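Local coordinates for putative TOXIN related protein (Parabacteroides distasonis ATCC 8503, PDB 3K0Y) that is of unknown function, a putative toxin-related protein that combines a NigD-like OB domain with a NigD-like beta-sandwich domain, at residues D146-H154 / V184-T192. Residues are numbered along the deposited sequence; the frame is centred on the assembly and turned at random.
Sequences DPYTLEFRH and VDLVVNYWT
Four backbone hydrogen bonds, from V187 N to Y148 O (3.0 Å) through to F152 N to N189 O (2.7 Å), pair 148-152 in parallel with 187-189. As a parallel pair requires, V187 and N189 each use both N-H and C=O, bonding to the residues that flank T149 or E151 opposite. This is the central pairing of a four-stranded mixed sheet in the NigD-like C-terminal beta sandwich, with antiparallel strands 135-139 and 195-203 outside it. On one face L150 CD1 meets L186 CD1 at 3.7 Å, and F152 and V188 reach I122 and L120 of strand 119-128, in the other sheet. V184 CG2 sits over the centre of the Y148 ring in a CH-pi contact, while the phenol OH hydrogen-bonds to P177 O. On the opposite face R153, bent at chi2 (-88°), turns NE and NH2 onto the single oxygen OE1 of E151 in a salt bridge; NH1 pairs separately with D98. W191 lies against this pair: its CH2 edge meets E151 CD, the carboxylate nearly perpendicular to the indole, and CZ3 lies over one guanidinium face, near its rim, planes inclined rather than stacked. Past the last direct bond, one water accepts from W191 N and donates to F152 O.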
loop_
_atom_site.group_PDB
_atom_site.type_symbol
_atom_site.label_atom_id
_atom_site.label_comp_id
_atom_site.label_asym_id
_atom_site.label_seq_id
_atom_site.Cartn_x
_atom_site.Cartn_y
_atom_site.Cartn_z
ATOM N N ASP A 146 7.860 -7.785 18.296
ATOM C CA ASP A 146 8.138 -8.121 16.897
ATOM C C ASP A 146 7.496 -7.029 16.045
ATOM O O ASP A 146 6.640 -7.307 15.222
ATOM C CB ASP A 146 7.559 -9.514 16.607
ATOM C CG ASP A 146 8.151 -10.184 15.331
ATOM O OD1 ASP A 146 9.021 -9.566 14.585
ATOM O OD2 ASP A 146 7.708 -11.359 15.064
ATOM N N PRO A 147 7.906 -5.769 16.251
ATOM C CA PRO A 147 7.188 -4.653 15.596
ATOM C C PRO A 147 7.248 -4.664 14.048
ATOM O O PRO A 147 6.296 -4.215 13.384
ATOM C CB PRO A 147 7.859 -3.404 16.178
ATOM C CG PRO A 147 9.171 -3.863 16.701
ATOM C CD PRO A 147 9.050 -5.301 17.052
ATOM N N TYR A 148 8.292 -5.265 13.495
ATOM C CA TYR A 148 8.514 -5.272 12.050
ATOM C C TYR A 148 8.045 -6.535 11.375
ATOM O O TYR A 148 8.462 -6.806 10.247
ATOM C CB TYR A 148 9.983 -5.029 11.759
ATOM C CG TYR A 148 10.434 -3.721 12.315
ATOM C CD1 TYR A 148 9.921 -2.535 11.812
ATOM C CD2 TYR A 148 11.337 -3.653 13.380
ATOM C CE1 TYR A 148 10.315 -1.308 12.319
ATOM C CE2 TYR A 148 11.767 -2.408 13.890
ATOM C CZ TYR A 148 11.243 -1.252 13.355
ATOM O OH TYR A 148 11.601 -0.021 13.806
ATOM N N THR A 149 7.197 -7.302 12.061
ATOM C CA THR A 149 6.584 -8.499 11.505
ATOM C C THR A 149 5.092 -8.141 11.370
ATOM O O THR A 149 4.402 -7.807 12.373
ATOM C CB THR A 149 6.769 -9.796 12.368
ATOM O OG1 THR A 149 8.160 -10.155 12.484
ATOM C CG2 THR A 149 6.000 -10.987 11.751
ATOM N N LEU A 150 4.597 -8.211 10.133
ATOM C CA LEU A 150 3.223 -7.850 9.808
ATOM C C LEU A 150 2.492 -8.995 9.142
ATOM O O LEU A 150 3.121 -9.929 8.631
ATOM C CB LEU A 150 3.209 -6.627 8.931
ATOM C CG LEU A 150 3.994 -5.413 9.417
ATOM C CD1 LEU A 150 4.271 -4.455 8.220
ATOM C CD2 LEU A 150 3.219 -4.676 10.471
ATOM N N GLU A 151 1.154 -8.939 9.176
ATOM C CA GLU A 151 0.330 -9.903 8.474
ATOM C C GLU A 151 -0.633 -9.169 7.538
ATOM O O GLU A 151 -1.345 -8.256 7.956
ATOM C CB GLU A 151 -0.506 -10.731 9.436
ATOM C CG GLU A 151 0.229 -11.559 10.366
ATOM C CD GLU A 151 -0.680 -12.326 11.370
ATOM O OE1 GLU A 151 -1.893 -12.042 11.496
ATOM O OE2 GLU A 151 -0.140 -13.224 12.027
ATOM N N PHE A 152 -0.644 -9.571 6.283
ATOM C CA PHE A 152 -1.566 -9.079 5.322
ATOM C C PHE A 152 -2.761 -9.990 5.398
ATOM O O PHE A 152 -2.659 -11.178 5.206
ATOM C CB PHE A 152 -0.967 -9.096 3.914
ATOM C CG PHE A 152 -1.947 -8.731 2.838
ATOM C CD1 PHE A 152 -2.523 -7.473 2.819
ATOM C CD2 PHE A 152 -2.309 -9.634 1.878
ATOM C CE1 PHE A 152 -3.439 -7.131 1.841
ATOM C CE2 PHE A 152 -3.206 -9.306 0.877
ATOM C CZ PHE A 152 -3.775 -8.039 0.846
ATOM N N ARG A 153 -3.914 -9.410 5.661
ATOM C CA ARG A 153 -5.124 -10.150 5.925
ATOM C C ARG A 153 -6.217 -9.821 4.895
ATOM O O ARG A 153 -6.332 -8.665 4.425
ATOM C CB ARG A 153 -5.569 -9.771 7.329
ATOM C CG ARG A 153 -4.598 -10.203 8.393
ATOM C CD ARG A 153 -4.994 -11.558 8.761
ATOM N NE ARG A 153 -4.373 -12.051 9.965
ATOM C CZ ARG A 153 -4.818 -13.117 10.604
ATOM N NH1 ARG A 153 -5.873 -13.761 10.155
ATOM N NH2 ARG A 153 -4.183 -13.551 11.663
ATOM N N HIS A 154 -6.980 -10.859 4.524
ATOM C CA HIS A 154 -8.043 -10.778 3.537
ATOM C C HIS A 154 -9.238 -11.557 4.039
ATOM O O HIS A 154 -9.112 -12.766 4.367
ATOM C CB HIS A 154 -7.536 -11.299 2.200
ATOM C CG HIS A 154 -8.593 -11.550 1.158
ATOM N ND1 HIS A 154 -8.819 -12.803 0.645
ATOM C CD2 HIS A 154 -9.401 -10.713 0.465
ATOM C CE1 HIS A 154 -9.762 -12.741 -0.281
ATOM N NE2 HIS A 154 -10.143 -11.482 -0.403
ATOM N N VAL A 184 16.055 -1.984 8.455
ATOM C CA VAL A 184 15.681 -3.197 9.172
ATOM C C VAL A 184 14.946 -4.091 8.236
ATOM O O VAL A 184 14.554 -3.652 7.135
ATOM C CB VAL A 184 14.721 -2.927 10.403
ATOM C CG1 VAL A 184 15.386 -1.984 11.438
ATOM C CG2 VAL A 184 13.357 -2.408 9.952
ATOM N N ASP A 185 14.724 -5.327 8.681
ATOM C CA ASP A 185 13.969 -6.302 7.944
ATOM C C ASP A 185 12.501 -6.223 8.301
ATOM O O ASP A 185 12.145 -6.249 9.485
ATOM C CB ASP A 185 14.444 -7.710 8.242
ATOM C CG ASP A 185 15.822 -8.004 7.666
ATOM O OD1 ASP A 185 16.355 -7.224 6.834
ATOM O OD2 ASP A 185 16.349 -9.038 8.086
ATOM N N LEU A 186 11.664 -6.131 7.273
ATOM C CA LEU A 186 10.221 -6.111 7.439
ATOM C C LEU A 186 9.745 -7.418 6.865
ATOM O O LEU A 186 10.061 -7.749 5.729
ATOM C CB LEU A 186 9.626 -4.917 6.710
ATOM C CG LEU A 186 8.162 -4.548 6.926
ATOM C CD1 LEU A 186 7.938 -3.956 8.281
ATOM C CD2 LEU A 186 7.626 -3.573 5.859
ATOM N N VAL A 187 9.065 -8.195 7.684
ATOM C CA VAL A 187 8.547 -9.498 7.326
ATOM C C VAL A 187 7.017 -9.304 7.198
ATOM O O VAL A 187 6.349 -8.853 8.139
ATOM C CB VAL A 187 8.925 -10.559 8.391
ATOM C CG1 VAL A 187 8.234 -11.894 8.147
ATOM C CG2 VAL A 187 10.486 -10.762 8.420
ATOM N N VAL A 188 6.479 -9.633 6.030
ATOM C CA VAL A 188 5.072 -9.607 5.821
ATOM C C VAL A 188 4.607 -11.022 5.488
ATOM O O VAL A 188 4.918 -11.543 4.414
ATOM C CB VAL A 188 4.698 -8.669 4.653
ATOM C CG1 VAL A 188 3.189 -8.678 4.445
ATOM C CG2 VAL A 188 5.216 -7.262 4.891
ATOM N N ASN A 189 3.812 -11.591 6.392
ATOM C CA ASN A 189 3.124 -12.842 6.222
ATOM C C ASN A 189 1.760 -12.656 5.553
ATOM O O ASN A 189 1.083 -11.624 5.750
ATOM C CB ASN A 189 2.957 -13.489 7.604
ATOM C CG ASN A 189 4.291 -13.882 8.208
ATOM O OD1 ASN A 189 5.032 -14.611 7.589
ATOM N ND2 ASN A 189 4.623 -13.361 9.354
ATOM N N TYR A 190 1.384 -13.618 4.715
ATOM C CA TYR A 190 0.065 -13.643 4.061
ATOM C C TYR A 190 -0.302 -15.097 3.861
ATOM O O TYR A 190 0.567 -15.956 3.964
ATOM C CB TYR A 190 0.090 -12.891 2.720
ATOM C CG TYR A 190 1.078 -13.430 1.733
ATOM C CD1 TYR A 190 2.415 -13.135 1.845
ATOM C CD2 TYR A 190 0.671 -14.229 0.673
ATOM C CE1 TYR A 190 3.330 -13.643 0.961
ATOM C CE2 TYR A 190 1.580 -14.739 -0.212
ATOM C CZ TYR A 190 2.906 -14.431 -0.069
ATOM O OH TYR A 190 3.841 -14.931 -0.959
ATOM N N TRP A 191 -1.567 -15.377 3.580
ATOM C CA TRP A 191 -2.044 -16.749 3.446
ATOM C C TRP A 191 -2.489 -17.042 2.045
ATOM O O TRP A 191 -3.146 -16.225 1.390
ATOM C CB TRP A 191 -3.130 -17.075 4.470
ATOM C CG TRP A 191 -2.483 -17.150 5.792
ATOM C CD1 TRP A 191 -1.778 -18.221 6.337
ATOM C CD2 TRP A 191 -2.327 -16.065 6.709
ATOM N NE1 TRP A 191 -1.229 -17.853 7.553
ATOM C CE2 TRP A 191 -1.558 -16.540 7.803
ATOM C CE3 TRP A 191 -2.763 -14.732 6.714
ATOM C CZ2 TRP A 191 -1.243 -15.728 8.890
ATOM C CZ3 TRP A 191 -2.445 -13.938 7.801
ATOM C CH2 TRP A 191 -1.710 -14.434 8.870
ATOM N N THR A 192 -2.056 -18.213 1.580
ATOM C CA THR A 192 -2.302 -18.670 0.239
ATOM C C THR A 192 -2.991 -20.017 0.310
ATOM O O THR A 192 -3.212 -20.557 1.394
ATOM C CB THR A 192 -0.987 -18.807 -0.569
ATOM O OG1 THR A 192 -0.265 -19.974 -0.140
ATOM C CG2 THR A 192 -0.131 -17.596 -0.380
HETATM O O HOH W 1 -3.106 -13.123 3.250
#